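PDB 4HY3: phosphoglycerate oxidoreductase, which probably acts as an NAD(P)-dependent reductase of small 2-oxoacids such as hydroxypyruvate and glyoxylate, in the manner of the D-2-hydroxyacid dehydrogenase family. Local coordinates for residues L40-S45 against S321-M326; T126-A131 against G327-E332; G176-I181 against K230-F235. All blocks are in the same frame, centred on the assembly; numbering follows the deposited sequence.

Contact 1: L40-S45 against S321-M326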
loop_
_atom_site.group_PDB
_atom_site.type_symbol
_atom_site.label_atom_id
_atom_site.label_comp_id
_atom_site.label_asym_id
_atom_site.label_seq_id
_atom_site.Cartn_x
_atom_site.Cartn_y
_atom_site.Cartn_z
ATOM N N LEU A 40 25.992 23.320 -12.746
ATOM C CA LEU A 40 25.123 23.948 -11.751
ATOM C C LEU A 40 23.764 24.417 -12.278
ATOM O O LEU A 40 22.715 24.106 -11.686
ATOM C CB LEU A 40 25.856 25.089 -11.056
ATOM C CG LEU A 40 27.103 24.596 -10.344
ATOM C CD1 LEU A 40 27.789 25.740 -9.619
ATOM C CD2 LEU A 40 26.755 23.455 -9.399
ATOM N N ASP A 41 23.777 25.162 -13.391
ATOM C CA ASP A 41 22.530 25.668 -13.995
ATOM C C ASP A 41 21.518 24.562 -14.251
ATOM O O ASP A 41 20.358 24.751 -13.948
ATOM C CB ASP A 41 22.816 26.466 -15.246
ATOM C CG ASP A 41 23.323 27.851 -14.929
ATOM O OD1 ASP A 41 22.555 28.646 -14.371
ATOM O OD2 ASP A 41 24.489 28.170 -15.210
ATOM N N LEU A 42 21.991 23.410 -14.751
ATOM C CA LEU A 42 21.174 22.224 -15.048
ATOM C C LEU A 42 20.692 21.412 -13.851
ATOM O O LEU A 42 19.561 20.874 -13.876
ATOM C CB LEU A 42 21.910 21.256 -16.013
ATOM C CG LEU A 42 21.209 19.938 -16.450
ATOM C CD1 LEU A 42 19.905 20.181 -17.210
ATOM C CD2 LEU A 42 22.117 19.034 -17.250
ATOM N N ILE A 43 21.535 21.297 -12.834
ATOM C CA ILE A 43 21.240 20.398 -11.731
ATOM C C ILE A 43 20.649 21.067 -10.471
ATOM O O ILE A 43 20.350 20.412 -9.470
ATOM C CB ILE A 43 22.436 19.468 -11.417
ATOM C CG1 ILE A 43 23.678 20.263 -10.921
ATOM C CG2 ILE A 43 22.779 18.666 -12.660
ATOM C CD1 ILE A 43 24.695 19.478 -10.082
ATOM N N PHE A 44 20.409 22.363 -10.529
ATOM C CA PHE A 44 19.862 23.034 -9.355
ATOM C C PHE A 44 18.627 23.857 -9.694
ATOM O O PHE A 44 18.729 24.810 -10.467
ATOM C CB PHE A 44 20.955 23.917 -8.744
ATOM C CG PHE A 44 21.943 23.152 -7.918
ATOM C CD1 PHE A 44 21.676 22.851 -6.565
ATOM C CD2 PHE A 44 23.110 22.701 -8.461
ATOM C CE1 PHE A 44 22.578 22.143 -5.784
ATOM C CE2 PHE A 44 24.010 21.984 -7.664
ATOM C CZ PHE A 44 23.743 21.702 -6.337
ATOM N N SER A 45 17.461 23.520 -9.152
ATOM C CA SER A 45 16.381 24.492 -9.207
ATOM C C SER A 45 16.865 25.822 -8.570
ATOM O O SER A 45 17.791 25.820 -7.731
ATOM C CB SER A 45 15.196 24.000 -8.406
ATOM O OG SER A 45 15.467 24.137 -7.002
ATOM N N SER A 321 13.355 17.548 -14.706
ATOM C CA SER A 321 13.091 17.305 -13.308
ATOM C C SER A 321 13.983 16.196 -12.705
ATOM O O SER A 321 14.191 16.145 -11.485
ATOM C CB SER A 321 11.621 16.993 -13.098
ATOM O OG SER A 321 11.317 15.730 -13.615
ATOM N N ALA A 322 14.519 15.321 -13.557
ATOM C CA ALA A 322 15.435 14.295 -13.100
ATOM C C ALA A 322 16.723 14.951 -12.710
ATOM O O ALA A 322 17.303 14.650 -11.652
ATOM C CB ALA A 322 15.687 13.278 -14.187
ATOM N N PHE A 323 17.172 15.857 -13.567
ATOM C CA PHE A 323 18.367 16.616 -13.304
ATOM C C PHE A 323 18.218 17.556 -12.128
ATOM O O PHE A 323 19.135 17.687 -11.350
ATOM C CB PHE A 323 18.739 17.386 -14.539
ATOM C CG PHE A 323 19.211 16.519 -15.651
ATOM C CD1 PHE A 323 20.400 15.810 -15.542
ATOM C CD2 PHE A 323 18.489 16.433 -16.835
ATOM C CE1 PHE A 323 20.852 15.016 -16.590
ATOM C CE2 PHE A 323 18.941 15.634 -17.888
ATOM C CZ PHE A 323 20.113 14.914 -17.754
ATOM N N LYS A 324 17.063 18.188 -11.966
ATOM C CA LYS A 324 16.885 19.074 -10.811
ATOM C C LYS A 324 16.925 18.295 -9.518
ATOM O O LYS A 324 17.224 18.853 -8.464
ATOM C CB LYS A 324 15.585 19.873 -10.852
ATOM C CG LYS A 324 15.402 20.768 -12.054
ATOM C CD LYS A 324 16.562 21.730 -12.183
ATOM C CE LYS A 324 16.237 22.814 -13.173
ATOM N NZ LYS A 324 17.461 22.938 -13.998
ATOM N N LYS A 325 16.609 17.010 -9.588
ATOM C CA LYS A 325 16.652 16.181 -8.389
ATOM C C LYS A 325 18.099 15.938 -7.957
ATOM O O LYS A 325 18.381 15.757 -6.789
ATOM C CB LYS A 325 15.886 14.864 -8.580
ATOM C CG LYS A 325 14.577 14.763 -7.816
ATOM C CD LYS A 325 14.175 13.298 -7.600
ATOM C CE LYS A 325 13.491 12.659 -8.840
ATOM N NZ LYS A 325 13.807 11.219 -9.149
HETATM N N MSE A 326 19.029 15.947 -8.896
HETATM C CA MSE A 326 20.411 15.711 -8.531
HETATM C C MSE A 326 20.777 16.779 -7.546
HETATM O O MSE A 326 21.391 16.502 -6.544
HETATM C CB MSE A 326 21.319 15.773 -9.759
HETATM C CG MSE A 326 21.044 14.679 -10.777
HETATM SE SE MSE A 326 22.601 14.041 -11.698
HETATM C CE MSE A 326 22.530 15.244 -13.230
HETATM O O HOH W 1 17.611 21.259 -7.536
#

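Contact 2: T126-A131 against G327-E332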
loop_
_atom_site.group_PDB
_atom_site.type_symbol
_atom_site.label_atom_id
_atom_site.label_comp_id
_atom_site.label_asym_id
_atom_site.label_seq_id
_atom_site.Cartn_x
_atom_site.Cartn_y
_atom_site.Cartn_z
ATOM N N THR A 126 24.535 10.016 -8.221
ATOM C CA THR A 126 23.233 10.592 -8.190
ATOM C C THR A 126 22.378 9.983 -9.268
ATOM O O THR A 126 21.323 10.530 -9.597
ATOM C CB THR A 126 23.367 12.095 -8.464
ATOM O OG1 THR A 126 24.109 12.280 -9.687
ATOM C CG2 THR A 126 24.092 12.768 -7.302
ATOM N N GLY A 127 22.860 8.864 -9.816
ATOM C CA GLY A 127 22.226 8.158 -10.924
ATOM C C GLY A 127 20.819 7.635 -10.672
ATOM O O GLY A 127 20.080 7.351 -11.620
ATOM N N GLN A 128 20.420 7.507 -9.408
ATOM C CA GLN A 128 19.085 6.987 -9.163
ATOM C C GLN A 128 17.978 7.964 -9.532
ATOM O O GLN A 128 16.810 7.584 -9.578
ATOM C CB GLN A 128 18.922 6.421 -7.768
ATOM C CG GLN A 128 18.816 7.464 -6.706
ATOM C CD GLN A 128 18.067 6.926 -5.529
ATOM O OE1 GLN A 128 17.279 5.981 -5.662
ATOM N NE2 GLN A 128 18.306 7.516 -4.360
ATOM N N VAL A 129 18.350 9.209 -9.820
ATOM C CA VAL A 129 17.390 10.170 -10.353
ATOM C C VAL A 129 16.748 9.701 -11.657
ATOM O O VAL A 129 15.673 10.133 -12.006
ATOM C CB VAL A 129 17.985 11.582 -10.559
ATOM C CG1 VAL A 129 18.553 12.125 -9.256
ATOM C CG2 VAL A 129 19.010 11.611 -11.697
ATOM N N PHE A 130 17.407 8.813 -12.377
ATOM C CA PHE A 130 16.894 8.418 -13.669
ATOM C C PHE A 130 15.941 7.257 -13.582
ATOM O O PHE A 130 15.442 6.823 -14.618
ATOM C CB PHE A 130 18.034 8.038 -14.581
ATOM C CG PHE A 130 18.914 9.189 -14.960
ATOM C CD1 PHE A 130 18.383 10.321 -15.586
ATOM C CD2 PHE A 130 20.274 9.138 -14.717
ATOM C CE1 PHE A 130 19.183 11.382 -15.932
ATOM C CE2 PHE A 130 21.089 10.188 -15.084
ATOM C CZ PHE A 130 20.536 11.314 -15.692
ATOM N N ALA A 131 15.696 6.745 -12.366
ATOM C CA ALA A 131 14.832 5.600 -12.179
ATOM C C ALA A 131 13.392 5.952 -12.475
ATOM O O ALA A 131 12.783 5.358 -13.362
ATOM C CB ALA A 131 14.959 5.046 -10.777
ATOM N N GLY A 327 20.364 18.011 -7.799
ATOM C CA GLY A 327 20.671 19.129 -6.917
ATOM C C GLY A 327 20.209 18.918 -5.501
ATOM O O GLY A 327 20.979 19.109 -4.562
ATOM N N ASP A 328 18.951 18.531 -5.354
ATOM C CA ASP A 328 18.356 18.237 -4.061
ATOM C C ASP A 328 19.123 17.219 -3.267
ATOM O O ASP A 328 19.223 17.334 -2.049
ATOM C CB ASP A 328 16.988 17.613 -4.273
ATOM C CG ASP A 328 16.041 18.507 -5.013
ATOM O OD1 ASP A 328 16.036 19.737 -4.713
ATOM O OD2 ASP A 328 15.283 17.955 -5.865
HETATM N N MSE A 329 19.612 16.191 -3.956
HETATM C CA MSE A 329 20.326 15.104 -3.315
HETATM C C MSE A 329 21.627 15.592 -2.751
HETATM O O MSE A 329 21.855 15.492 -1.560
HETATM C CB MSE A 329 20.555 13.956 -4.281
HETATM C CG MSE A 329 19.251 13.250 -4.626
HETATM SE SE MSE A 329 19.526 11.817 -5.961
HETATM C CE MSE A 329 21.026 10.975 -5.004
ATOM N N VAL A 330 22.496 16.101 -3.611
ATOM C CA VAL A 330 23.715 16.812 -3.239
ATOM C C VAL A 330 23.545 17.661 -1.972
ATOM O O VAL A 330 24.374 17.643 -1.053
ATOM C CB VAL A 330 24.134 17.738 -4.416
ATOM C CG1 VAL A 330 25.244 18.686 -3.977
ATOM C CG2 VAL A 330 24.516 16.910 -5.659
ATOM N N LEU A 331 22.444 18.400 -1.929
ATOM C CA LEU A 331 22.152 19.273 -0.817
ATOM C C LEU A 331 21.901 18.460 0.462
ATOM O O LEU A 331 22.484 18.700 1.524
ATOM C CB LEU A 331 20.967 20.153 -1.205
ATOM C CG LEU A 331 21.130 21.688 -1.140
ATOM C CD1 LEU A 331 22.578 22.132 -1.224
ATOM C CD2 LEU A 331 20.291 22.410 -2.182
ATOM N N GLU A 332 21.055 17.457 0.354
ATOM C CA GLU A 332 20.833 16.606 1.472
ATOM C C GLU A 332 22.133 15.962 1.937
ATOM O O GLU A 332 22.495 16.038 3.115
ATOM C CB GLU A 332 19.775 15.598 1.116
ATOM C CG GLU A 332 18.381 16.189 1.205
ATOM C CD GLU A 332 17.368 15.320 0.497
ATOM O OE1 GLU A 332 17.775 14.719 -0.533
ATOM O OE2 GLU A 332 16.190 15.244 0.954
#

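Contact 3: G176-I181 against K230-F235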
loop_
_atom_site.group_PDB
_atom_site.type_symbol
_atom_site.label_atom_id
_atom_site.label_comp_id
_atom_site.label_asym_id
_atom_site.label_seq_id
_atom_site.Cartn_x
_atom_site.Cartn_y
_atom_site.Cartn_z
ATOM N N GLY A 176 -4.087 -8.619 -14.509
ATOM C CA GLY A 176 -3.826 -10.062 -14.734
ATOM C C GLY A 176 -3.017 -10.863 -13.700
ATOM O O GLY A 176 -3.548 -11.192 -12.645
ATOM N N SER A 177 -1.748 -11.197 -13.935
ATOM C CA SER A 177 -0.903 -10.847 -15.059
ATOM C C SER A 177 0.480 -11.254 -14.614
ATOM O O SER A 177 0.835 -11.090 -13.435
ATOM C CB SER A 177 -0.870 -9.354 -15.293
ATOM O OG SER A 177 -0.135 -9.034 -16.467
ATOM N N GLU A 178 1.274 -11.771 -15.540
ATOM C CA GLU A 178 2.606 -12.239 -15.185
ATOM C C GLU A 178 3.698 -11.270 -15.632
ATOM O O GLU A 178 3.972 -11.144 -16.851
ATOM C CB GLU A 178 2.860 -13.627 -15.774
ATOM C CG GLU A 178 1.867 -14.715 -15.352
ATOM C CD GLU A 178 2.439 -15.635 -14.296
ATOM O OE1 GLU A 178 2.984 -15.110 -13.300
ATOM O OE2 GLU A 178 2.341 -16.871 -14.463
ATOM N N ILE A 179 4.319 -10.591 -14.650
ATOM C CA ILE A 179 5.457 -9.693 -14.950
ATOM C C ILE A 179 6.806 -10.225 -14.530
ATOM O O ILE A 179 6.996 -10.623 -13.378
ATOM C CB ILE A 179 5.329 -8.298 -14.314
ATOM C CG1 ILE A 179 4.084 -7.588 -14.827
ATOM C CG2 ILE A 179 6.570 -7.475 -14.633
ATOM C CD1 ILE A 179 3.503 -6.598 -13.845
ATOM N N GLY A 180 7.745 -10.179 -15.465
ATOM C CA GLY A 180 9.129 -10.508 -15.165
ATOM C C GLY A 180 10.153 -9.418 -15.429
ATOM O O GLY A 180 10.160 -8.728 -16.473
ATOM N N ILE A 181 11.054 -9.276 -14.474
ATOM C CA ILE A 181 12.080 -8.258 -14.571
ATOM C C ILE A 181 13.487 -8.883 -14.669
ATOM O O ILE A 181 13.924 -9.618 -13.764
ATOM C CB ILE A 181 11.950 -7.281 -13.395
ATOM C CG1 ILE A 181 10.511 -6.788 -13.320
ATOM C CG2 ILE A 181 12.874 -6.098 -13.590
ATOM C CD1 ILE A 181 10.212 -5.946 -12.089
ATOM N N LYS A 230 7.754 -17.959 -18.187
ATOM C CA LYS A 230 6.424 -17.912 -17.572
ATOM C C LYS A 230 5.913 -16.478 -17.421
ATOM O O LYS A 230 5.291 -16.143 -16.405
ATOM C CB LYS A 230 6.495 -18.568 -16.199
ATOM C CG LYS A 230 7.543 -19.665 -16.162
ATOM C CD LYS A 230 7.471 -20.546 -14.935
ATOM C CE LYS A 230 8.050 -21.896 -15.294
ATOM N NZ LYS A 230 8.874 -22.437 -14.186
ATOM N N SER A 231 6.179 -15.631 -18.424
ATOM C CA SER A 231 5.886 -14.199 -18.281
ATOM C C SER A 231 5.211 -13.537 -19.492
ATOM O O SER A 231 5.581 -13.784 -20.648
ATOM C CB SER A 231 7.144 -13.416 -17.847
ATOM O OG SER A 231 7.322 -13.429 -16.443
ATOM N N ASP A 232 4.214 -12.700 -19.205
ATOM C CA ASP A 232 3.519 -11.954 -20.238
ATOM C C ASP A 232 4.185 -10.616 -20.489
ATOM O O ASP A 232 4.169 -10.115 -21.620
ATOM C CB ASP A 232 2.062 -11.753 -19.860
ATOM C CG ASP A 232 1.306 -13.065 -19.748
ATOM O OD1 ASP A 232 1.175 -13.783 -20.780
ATOM O OD2 ASP A 232 0.832 -13.361 -18.625
ATOM N N PHE A 233 4.777 -10.042 -19.440
ATOM C CA PHE A 233 5.550 -8.831 -19.605
ATOM C C PHE A 233 6.919 -8.952 -18.985
ATOM O O PHE A 233 7.060 -9.213 -17.784
ATOM C CB PHE A 233 4.824 -7.648 -19.003
ATOM C CG PHE A 233 3.433 -7.442 -19.538
ATOM C CD1 PHE A 233 3.228 -6.731 -20.699
ATOM C CD2 PHE A 233 2.339 -7.953 -18.862
ATOM C CE1 PHE A 233 1.960 -6.539 -21.193
ATOM C CE2 PHE A 233 1.064 -7.753 -19.346
ATOM C CZ PHE A 233 0.874 -7.040 -20.515
ATOM N N ILE A 234 7.927 -8.740 -19.828
ATOM C CA ILE A 234 9.326 -8.866 -19.451
ATOM C C ILE A 234 9.979 -7.523 -19.685
ATOM O O ILE A 234 9.952 -7.017 -20.813
ATOM C CB ILE A 234 10.052 -9.931 -20.316
ATOM C CG1 ILE A 234 9.367 -11.292 -20.171
ATOM C CG2 ILE A 234 11.544 -10.021 -19.997
ATOM C CD1 ILE A 234 9.352 -12.040 -21.478
ATOM N N PHE A 235 10.567 -6.973 -18.616
ATOM C CA PHE A 235 11.328 -5.732 -18.662
ATOM C C PHE A 235 12.824 -6.015 -18.449
ATOM O O PHE A 235 13.194 -6.627 -17.441
ATOM C CB PHE A 235 10.866 -4.791 -17.532
ATOM C CG PHE A 235 9.432 -4.328 -17.636
ATOM C CD1 PHE A 235 9.114 -3.129 -18.286
ATOM C CD2 PHE A 235 8.398 -5.073 -17.067
ATOM C CE1 PHE A 235 7.793 -2.688 -18.366
ATOM C CE2 PHE A 235 7.081 -4.645 -17.154
ATOM C CZ PHE A 235 6.772 -3.453 -17.802
#

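Contact 1: L40-S45 against S321-M326
Ile43 and Lys324 bring the two backbones to within 4.6 Å between their CA atoms, where the C-terminal end of the short, single-turn helix 40-43 meets the flank of helix 320-338. At so close an approach, main chain meets main chain: Ile43 CA lies 3.5 Å from Phe323 O, a CA-H...O contact. Water 1 makes a second bridge, accepting from Ser45 N and donating to Lys324 O.

The aliphatic part of Lys324 runs toward the end of the short helix, its CD lying beside Ser45 N. Bends at chi2 (-56°) and chi4 turn the ammonium back over the helix end. There NZ bonds Leu42 O at 2.9 Å, coming from above the carbonyl plane, and reaches Asp41 O weakly; a salt bridge to Asp320 gives the charge a second partner. A long, charged side chain suits this place, because carbonyls at a helix C-terminus lack further turns to donate to them. A leucine here would probably leave Leu42 O without this donor and Asp320 without its ion-pair mate.

Leucine and phenylalanine meet on the adjoining side. With its CG anti to the backbone N (chi1 -180°), Leu42 spreads its branch over Phe323, and CD2 makes a CH-pi contact 4.2 Å from the ring centroid, over the face but shifted toward the rim. More deeply buried, Ile43 CG2 meets the methyl CE of the selenomethionine Met326 at 3.5 Å, the two side chains crossing at about a right angle.

Ser45 caps the following helix 46-55 by bonding Ala48 N through OG, Asp41 pairs with Arg49 of that helix, and Phe44 packs against its Arg49 and Leu52. The contact therefore fastens the helix 40-43 corner, just after strand 30-34, to the C-terminal helix 320-338.

Contact 2: T126-A131 against G327-E332
Thr126, Val129 and Met329 join two parts of the flavodoxin-like first domain of a D-2-hydroxyacid dehydrogenase: the 3-10 turn that leads from strand 122-125 into helix 131-147, and the late helix 320-338 that returns to this domain. No hydrogen bond crosses between the segments, whose backbones stay 7.3 Å apart at the nearest CA pair, Thr126 and Met329. The gap is spanned by side chains, chiefly that of Met329, which reaches as far as the Thr126 backbone.

The tight part is the tip of Met329, a selenomethionine. Its chain runs straight out from the helix through chi2 (177°) and then bends at chi3, which turns CE toward the Thr126 backbone while SE rests against Val129. A long, flexible, unbranched side chain suits such a span, and compact beta-branched residues suit the turn that receives it. Thr126 presents its methyl, CG2, to Val330 CG2 at 4.5 Å, while its hydroxyl bonds Asn102 O weakly.

The looser side lies toward Gln128, whose amide NE2 comes no nearer than 4.4 Å to Met329 CE and makes a weak hydrogen bond to Arg345 O instead. Farther along the helix, Glu332 OE2 bonds Ser212 N of the third subunit, so the outer end of this segment faces a neighbouring chain. By contrast, the buried side is closed by a direct meeting of branch and selenium, Val129 CG1 lying 3.4 Å from Met329 SE.

Contact 3: G176-I181 against K230-F235
Phe233 and Phe235 offer their rims to the neighbouring strand and the residue leading into it. Ser177 OG lies at the edge of the Phe233 ring, in its plane and 3.4 Å from CE2. Ile179 CG2 touches the Phe235 rim at CE2, 3.8 Å away, with Gly180 O also near that ring's plane. Ala146 and Ala142 of helix 131-147 pack on Phe233 and Phe235 respectively; small alanines let the helix come close to the large rings. Ile179, Ile181 and both phenylalanines share this face of the sheet, and Ile234 points to the other.

The carboxylates of Glu178 and Asp232 are turned 50° from each other. Arg257 makes a salt bridge to each, which probably offsets the like charges and favours the ionised forms. Asp232 OD2 also receives a weak bond from Glu178 N.

Strands 178-181 and 233-235 run parallel, 16° apart. Glu178 O is gripped twice, by Phe233 N at 2.9 Å almost straight along the carbonyl axis, and by Asp232 N, tilted 23° from the carbonyl plane. Gly180 then uses both its polar backbone atoms: N donates to Phe233 O and O accepts from Phe235 N at 2.8 Å. Glycine suits the place, since a CB would probably crowd Ser231 OG as it stands.

Strand 201-205 bonds the other edge of 178-182, giving the 3-2-1-4 order of a Rossmann fold. Its first and fourth strands are paired here, consistent with an NAD-binding domain whose glycine-rich GxGxxG-like turn follows Ile181.

How the contacts relate
Contacts 1 and 2 use successive turns of helix 320-338 and adjoin each other, with centres about 9 Å apart; Met326 of the former packs on Thr126 and Val129 of the latter. Contact 1 is only partly buried and mixes a lysine, backbone carbonyls and a water with its apolar pairs, whereas contact 2 is buried and largely apolar, with no hydrogen bond across it. Contact 3, also buried, lies about 34 Å from contact 1 between centres, on the opposite side of the chain's centre. There the backbone hydrogen bonds of a parallel sheet do the joining. Helix 131-147, which starts at the end of 126-131, runs from the one region to the other.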